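Local coordinates for protein aminopeptidase (Aneurinibacillus sp. AM-1, PDB 5IB9) that probably removes amino acids from the N-terminal ends of peptides as a zinc-dependent exopeptidase, here caught with a bestatin-type inhibitor in its active site, at residues 301-315 with 358-370. Numbering follows the deposited sequence.
With ZN (zinc ion), chain C; BES (2-(3-amino-2-hydroxy-4-phenyl-butyrylamino)-4-methyl-pentanoic acid), chain H.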
loop_
_atom_site.group_PDB
_atom_site.type_symbol
_atom_site.label_atom_id
_atom_site.label_comp_id
_atom_site.label_asym_id
_atom_site.label_seq_id
_atom_site.Cartn_x
_atom_site.Cartn_y
_atom_site.Cartn_z
ATOM N N ASP A 301 3.343 7.248 22.674
ATOM C CA ASP A 301 2.549 8.416 22.098
ATOM C C ASP A 301 1.918 9.123 23.297
ATOM O O ASP A 301 1.091 8.512 23.990
ATOM C CB ASP A 301 1.505 7.820 21.211
ATOM C CG ASP A 301 0.862 8.842 20.201
ATOM O OD1 ASP A 301 1.125 10.041 20.361
ATOM O OD2 ASP A 301 0.230 8.491 19.182
ATOM N N MET A 302 2.279 10.386 23.440
ATOM C CA MET A 302 1.865 11.253 24.534
ATOM C C MET A 302 2.337 10.779 25.888
ATOM O O MET A 302 1.577 10.257 26.645
ATOM C CB MET A 302 0.358 11.461 24.457
ATOM C CG MET A 302 0.055 12.199 23.263
ATOM S SD MET A 302 -1.709 12.413 22.826
ATOM C CE MET A 302 -2.349 13.177 24.297
ATOM N N VAL A 303 3.619 10.997 26.141
ATOM C CA VAL A 303 4.257 10.421 27.302
ATOM C C VAL A 303 5.060 11.448 28.131
ATOM O O VAL A 303 5.944 11.096 28.904
ATOM C CB VAL A 303 5.242 9.270 26.931
ATOM C CG1 VAL A 303 4.403 8.055 26.417
ATOM C CG2 VAL A 303 6.287 9.701 25.804
ATOM N N GLY A 304 4.710 12.728 27.921
ATOM C CA GLY A 304 5.411 13.795 28.712
ATOM C C GLY A 304 4.575 14.915 29.275
ATOM O O GLY A 304 5.223 15.823 29.779
ATOM N N SER A 305 3.236 14.876 29.238
ATOM C CA SER A 305 2.428 16.086 29.685
ATOM C C SER A 305 2.207 16.153 31.201
ATOM O O SER A 305 1.589 15.230 31.772
ATOM C CB SER A 305 1.058 16.058 28.999
ATOM O OG SER A 305 0.341 17.284 29.424
ATOM N N LYS A 306 2.528 17.346 31.769
ATOM C CA LYS A 306 2.283 17.615 33.213
ATOM C C LYS A 306 0.755 17.583 33.450
ATOM O O LYS A 306 0.277 17.365 34.594
ATOM C CB LYS A 306 2.881 18.993 33.556
ATOM C CG LYS A 306 2.078 20.140 33.069
ATOM C CD LYS A 306 2.840 21.509 33.390
ATOM C CE LYS A 306 1.784 22.690 33.316
ATOM N NZ LYS A 306 0.507 22.497 34.189
ATOM N N ASP A 307 -0.057 17.841 32.447
ATOM C CA ASP A 307 -1.482 17.926 32.608
ATOM C C ASP A 307 -2.321 16.702 32.226
ATOM O O ASP A 307 -3.544 16.789 32.035
ATOM C CB ASP A 307 -1.926 19.119 31.763
ATOM C CG ASP A 307 -1.464 20.454 32.323
ATOM O OD1 ASP A 307 -1.216 20.596 33.569
ATOM O OD2 ASP A 307 -1.349 21.377 31.493
ATOM N N ALA A 308 -1.649 15.561 31.993
ATOM C CA ALA A 308 -2.342 14.312 31.748
ATOM C C ALA A 308 -2.242 13.491 32.981
ATOM O O ALA A 308 -1.478 13.804 33.898
ATOM C CB ALA A 308 -1.574 13.557 30.593
ATOM N N GLY A 309 -2.915 12.344 32.923
ATOM C CA GLY A 309 -2.877 11.448 34.045
ATOM C C GLY A 309 -1.795 10.415 34.170
ATOM O O GLY A 309 -0.631 10.706 33.831
ATOM N N ASP A 310 -2.147 9.274 34.776
ATOM C CA ASP A 310 -1.098 8.308 35.109
ATOM C C ASP A 310 -0.827 7.484 33.815
ATOM O O ASP A 310 -1.664 7.380 32.962
ATOM C CB ASP A 310 -1.549 7.276 36.161
ATOM C CG ASP A 310 -2.012 7.917 37.493
ATOM O OD1 ASP A 310 -2.983 7.373 38.100
ATOM O OD2 ASP A 310 -1.388 8.910 37.903
ATOM N N LEU A 311 0.326 6.864 33.800
ATOM C CA LEU A 311 0.682 5.979 32.654
ATOM C C LEU A 311 -0.295 4.782 32.555
ATOM O O LEU A 311 -0.638 4.178 33.603
ATOM C CB LEU A 311 2.151 5.534 32.886
ATOM C CG LEU A 311 2.833 4.890 31.681
ATOM C CD1 LEU A 311 2.881 5.803 30.534
ATOM C CD2 LEU A 311 4.187 4.373 32.199
ATOM N N ILE A 312 -0.612 4.357 31.337
ATOM C CA ILE A 312 -1.382 3.147 31.150
ATOM C C ILE A 312 -0.835 2.467 29.907
ATOM O O ILE A 312 -0.232 3.134 29.031
ATOM C CB ILE A 312 -2.893 3.468 31.015
ATOM C CG1 ILE A 312 -3.759 2.177 30.919
ATOM C CG2 ILE A 312 -3.125 4.383 29.871
ATOM C CD1 ILE A 312 -5.197 2.479 31.371
ATOM N N MET A 313 -1.097 1.174 29.794
ATOM C CA MET A 313 -0.733 0.482 28.528
ATOM C C MET A 313 -2.016 0.110 27.808
ATOM O O MET A 313 -2.837 -0.544 28.398
ATOM C CB MET A 313 -0.051 -0.803 28.869
ATOM C CG MET A 313 1.208 -0.603 29.675
ATOM S SD MET A 313 2.095 -2.104 30.165
ATOM C CE MET A 313 0.890 -2.849 31.327
ATOM N N TYR A 314 -2.163 0.430 26.518
ATOM C CA TYR A 314 -3.372 0.071 25.808
ATOM C C TYR A 314 -3.065 -0.965 24.735
ATOM O O TYR A 314 -2.097 -0.871 23.973
ATOM C CB TYR A 314 -3.938 1.276 25.093
ATOM C CG TYR A 314 -4.721 2.246 25.965
ATOM C CD1 TYR A 314 -5.683 1.805 26.839
ATOM C CD2 TYR A 314 -4.429 3.582 25.904
ATOM C CE1 TYR A 314 -6.387 2.763 27.661
ATOM C CE2 TYR A 314 -5.139 4.571 26.735
ATOM C CZ TYR A 314 -6.118 4.108 27.546
ATOM O OH TYR A 314 -6.797 5.001 28.388
ATOM N N THR A 315 -3.933 -1.990 24.636
ATOM C CA THR A 315 -3.823 -2.941 23.596
ATOM C C THR A 315 -5.104 -2.880 22.709
ATOM O O THR A 315 -6.190 -2.451 23.200
ATOM C CB THR A 315 -3.585 -4.394 24.056
ATOM O OG1 THR A 315 -4.779 -4.773 24.777
ATOM C CG2 THR A 315 -2.385 -4.439 25.013
ATOM N N ALA A 358 1.670 -5.962 20.907
ATOM C CA ALA A 358 1.964 -4.548 20.730
ATOM C C ALA A 358 1.184 -3.838 21.800
ATOM O O ALA A 358 0.044 -4.301 22.170
ATOM C CB ALA A 358 1.501 -4.050 19.303
ATOM N N ALA A 359 1.682 -2.716 22.316
ATOM C CA ALA A 359 0.907 -1.907 23.234
ATOM C C ALA A 359 1.358 -0.473 23.100
ATOM O O ALA A 359 2.597 -0.216 22.869
ATOM C CB ALA A 359 1.205 -2.385 24.707
ATOM N N LEU A 360 0.443 0.424 23.386
ATOM C CA LEU A 360 0.660 1.890 23.460
ATOM C C LEU A 360 0.858 2.248 24.895
ATOM O O LEU A 360 0.055 1.874 25.807
ATOM C CB LEU A 360 -0.581 2.546 22.879
ATOM C CG LEU A 360 -0.688 4.025 23.236
ATOM C CD1 LEU A 360 0.474 4.924 22.661
ATOM C CD2 LEU A 360 -2.089 4.606 22.707
ATOM N N PHE A 361 1.907 3.000 25.123
ATOM C CA PHE A 361 2.217 3.668 26.457
ATOM C C PHE A 361 1.889 5.143 26.361
ATOM O O PHE A 361 2.396 5.802 25.442
ATOM C CB PHE A 361 3.719 3.478 26.841
ATOM C CG PHE A 361 4.072 2.030 27.095
ATOM C CD1 PHE A 361 4.236 1.601 28.399
ATOM C CD2 PHE A 361 4.182 1.097 26.063
ATOM C CE1 PHE A 361 4.528 0.249 28.718
ATOM C CE2 PHE A 361 4.478 -0.284 26.383
ATOM C CZ PHE A 361 4.616 -0.693 27.680
ATOM N N ILE A 362 0.985 5.615 27.240
ATOM C CA ILE A 362 0.408 6.998 27.138
ATOM C C ILE A 362 -0.062 7.360 28.523
ATOM O O ILE A 362 -0.366 6.458 29.343
ATOM C CB ILE A 362 -0.775 6.965 26.189
ATOM C CG1 ILE A 362 -1.374 8.385 26.032
ATOM C CG2 ILE A 362 -1.825 5.898 26.537
ATOM C CD1 ILE A 362 -2.266 8.491 24.722
ATOM N N HIS A 363 -0.019 8.684 28.810
ATOM C CA HIS A 363 -0.604 9.126 30.093
ATOM C C HIS A 363 -2.094 9.437 29.844
ATOM O O HIS A 363 -2.425 10.187 28.974
ATOM C CB HIS A 363 0.078 10.326 30.624
ATOM C CG HIS A 363 1.521 10.110 30.949
ATOM N ND1 HIS A 363 1.993 9.458 32.061
ATOM C CD2 HIS A 363 2.616 10.496 30.245
ATOM C CE1 HIS A 363 3.332 9.421 32.026
ATOM N NE2 HIS A 363 3.713 10.070 30.937
ATOM N N ALA A 364 -2.952 8.807 30.677
ATOM C CA ALA A 364 -4.420 8.893 30.469
ATOM C C ALA A 364 -5.082 9.101 31.839
ATOM O O ALA A 364 -4.600 8.676 32.865
ATOM C CB ALA A 364 -4.940 7.600 29.817
ATOM N N PRO A 365 -6.169 9.894 31.850
ATOM C CA PRO A 365 -6.758 10.622 30.738
ATOM C C PRO A 365 -5.788 11.720 30.212
ATOM O O PRO A 365 -4.965 12.320 30.971
ATOM C CB PRO A 365 -8.058 11.230 31.364
ATOM C CG PRO A 365 -7.711 11.328 32.798
ATOM C CD PRO A 365 -6.888 10.104 33.122
ATOM N N VAL A 366 -5.936 11.969 28.929
ATOM C CA VAL A 366 -5.037 12.872 28.238
ATOM C C VAL A 366 -5.330 14.325 28.645
ATOM O O VAL A 366 -6.434 14.677 29.109
ATOM C CB VAL A 366 -5.045 12.756 26.716
ATOM C CG1 VAL A 366 -4.772 11.251 26.271
ATOM C CG2 VAL A 366 -6.352 13.295 26.058
ATOM N N GLU A 367 -4.349 15.170 28.449
ATOM C CA GLU A 367 -4.446 16.609 28.774
ATOM C C GLU A 367 -5.465 17.326 27.879
ATOM O O GLU A 367 -5.885 16.843 26.812
ATOM C CB GLU A 367 -3.066 17.173 28.558
ATOM C CG GLU A 367 -2.698 17.148 27.053
ATOM C CD GLU A 367 -1.797 15.993 26.716
ATOM O OE1 GLU A 367 -1.931 14.898 27.296
ATOM O OE2 GLU A 367 -0.832 16.226 25.902
ATOM N N PRO A 368 -5.875 18.536 28.287
ATOM C CA PRO A 368 -6.793 19.302 27.449
ATOM C C PRO A 368 -6.193 19.864 26.158
ATOM O O PRO A 368 -6.957 20.296 25.264
ATOM C CB PRO A 368 -7.141 20.495 28.340
ATOM C CG PRO A 368 -6.777 20.086 29.702
ATOM C CD PRO A 368 -5.579 19.162 29.560
ATOM N N TRP A 369 -4.849 19.798 26.045
ATOM C CA TRP A 369 -4.078 20.510 24.995
ATOM C C TRP A 369 -3.865 19.663 23.734
ATOM O O TRP A 369 -3.419 20.178 22.704
ATOM C CB TRP A 369 -2.740 20.963 25.542
ATOM C CG TRP A 369 -2.780 21.437 26.953
ATOM C CD1 TRP A 369 -2.001 21.022 27.972
ATOM C CD2 TRP A 369 -3.683 22.425 27.488
ATOM N NE1 TRP A 369 -2.298 21.708 29.127
ATOM C CE2 TRP A 369 -3.355 22.555 28.855
ATOM C CE3 TRP A 369 -4.695 23.214 26.919
ATOM C CZ2 TRP A 369 -4.024 23.442 29.716
ATOM C CZ3 TRP A 369 -5.407 24.081 27.781
ATOM C CH2 TRP A 369 -5.039 24.173 29.171
ATOM N N TYR A 370 -4.300 18.400 23.808
ATOM C CA TYR A 370 -4.221 17.464 22.754
ATOM C C TYR A 370 -4.816 18.001 21.416
ATOM O O TYR A 370 -5.945 18.421 21.419
ATOM C CB TYR A 370 -5.057 16.296 23.321
ATOM C CG TYR A 370 -5.379 15.235 22.334
ATOM C CD1 TYR A 370 -4.384 14.582 21.682
ATOM C CD2 TYR A 370 -6.698 14.859 22.097
ATOM C CE1 TYR A 370 -4.665 13.577 20.756
ATOM C CE2 TYR A 370 -6.997 13.857 21.181
ATOM C CZ TYR A 370 -5.959 13.241 20.499
ATOM O OH TYR A 370 -6.248 12.237 19.582
HETATM ZN ZN ZN C . -0.029 10.744 18.748
HETATM N N2 BES H . -2.028 10.128 20.238
HETATM C C1 BES H . -3.243 10.068 19.426
HETATM C C6 BES H . -4.078 8.882 19.904
HETATM C C7 BES H . -4.747 8.968 21.272
HETATM C C8 BES H . -5.325 10.161 21.773
HETATM C C12 BES H . -4.816 7.786 22.042
HETATM C C9 BES H . -5.961 10.151 23.033
HETATM C C11 BES H . -5.451 7.779 23.315
HETATM C C10 BES H . -6.013 8.970 23.801
HETATM C C2 BES H . -2.876 9.933 17.944
HETATM O O2 BES H . -1.862 10.928 17.818
HETATM C C3 BES H . -4.099 10.335 17.192
HETATM O O3 BES H . -4.470 11.500 17.284
HETATM N N1 BES H . -4.740 9.412 16.563
HETATM C C4 BES H . -5.993 9.750 15.880
HETATM C C13 BES H . -6.425 8.429 15.268
HETATM C C14 BES H . -5.461 7.872 14.215
HETATM C C15 BES H . -6.172 6.640 13.671
HETATM C C16 BES H . -5.065 8.860 13.116
HETATM C C5 BES H . -7.124 10.120 16.832
HETATM O O1 BES H . -8.127 10.738 16.372
HETATM O O4 BES H . -7.098 9.823 18.040
HETATM O O HOH W 1 0.408 18.621 27.034
HETATM O O HOH W 2 -6.539 15.115 32.546
#
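The Met302 side chain crosses that of Tyr370 at about a right angle, SD and CE meeting the ring obliquely beside CD1, a Met-aromatic contact. The bend at chi3 (56°) lays CE against both Tyr370 CD1, 3.6 Å away, and Val366 CB. Tyr370 gives its OH to the inhibitor's O3 over 3.0 Å, while BES C9 lies over one ring face. A leucine here would probably leave that inhibitor oxygen without its donor and the Met302 thioether without its aromatic neighbour. Val366 CG1 and Ile362 CD1 both touch the inhibitor's phenyl ring, the latter at 3.6 Å from C11. Asp301 grips the zinc ion, which His228 and Asp240 also bind, with both carboxylate oxygens, OD1 at 2.1 Å; its OD2 is also hydrogen-bonded to the Ser346 hydroxyl. The backbone N of Asp301 makes a nearly straight hydrogen bond (172°) to Phe361 O. Farther out, Trp369 NE1 hydrogen-bonds in its ring plane to the anti lone pair of Asp307 OD2, 2.6 Å away. Strand 310-315 runs antiparallel to 358-364; there Leu311 CD1 sits over one face of His363, and Tyr314 packs CD2 on Ile362 CG2. Both segments thus contribute to the active site of an M28-family zinc aminopeptidase.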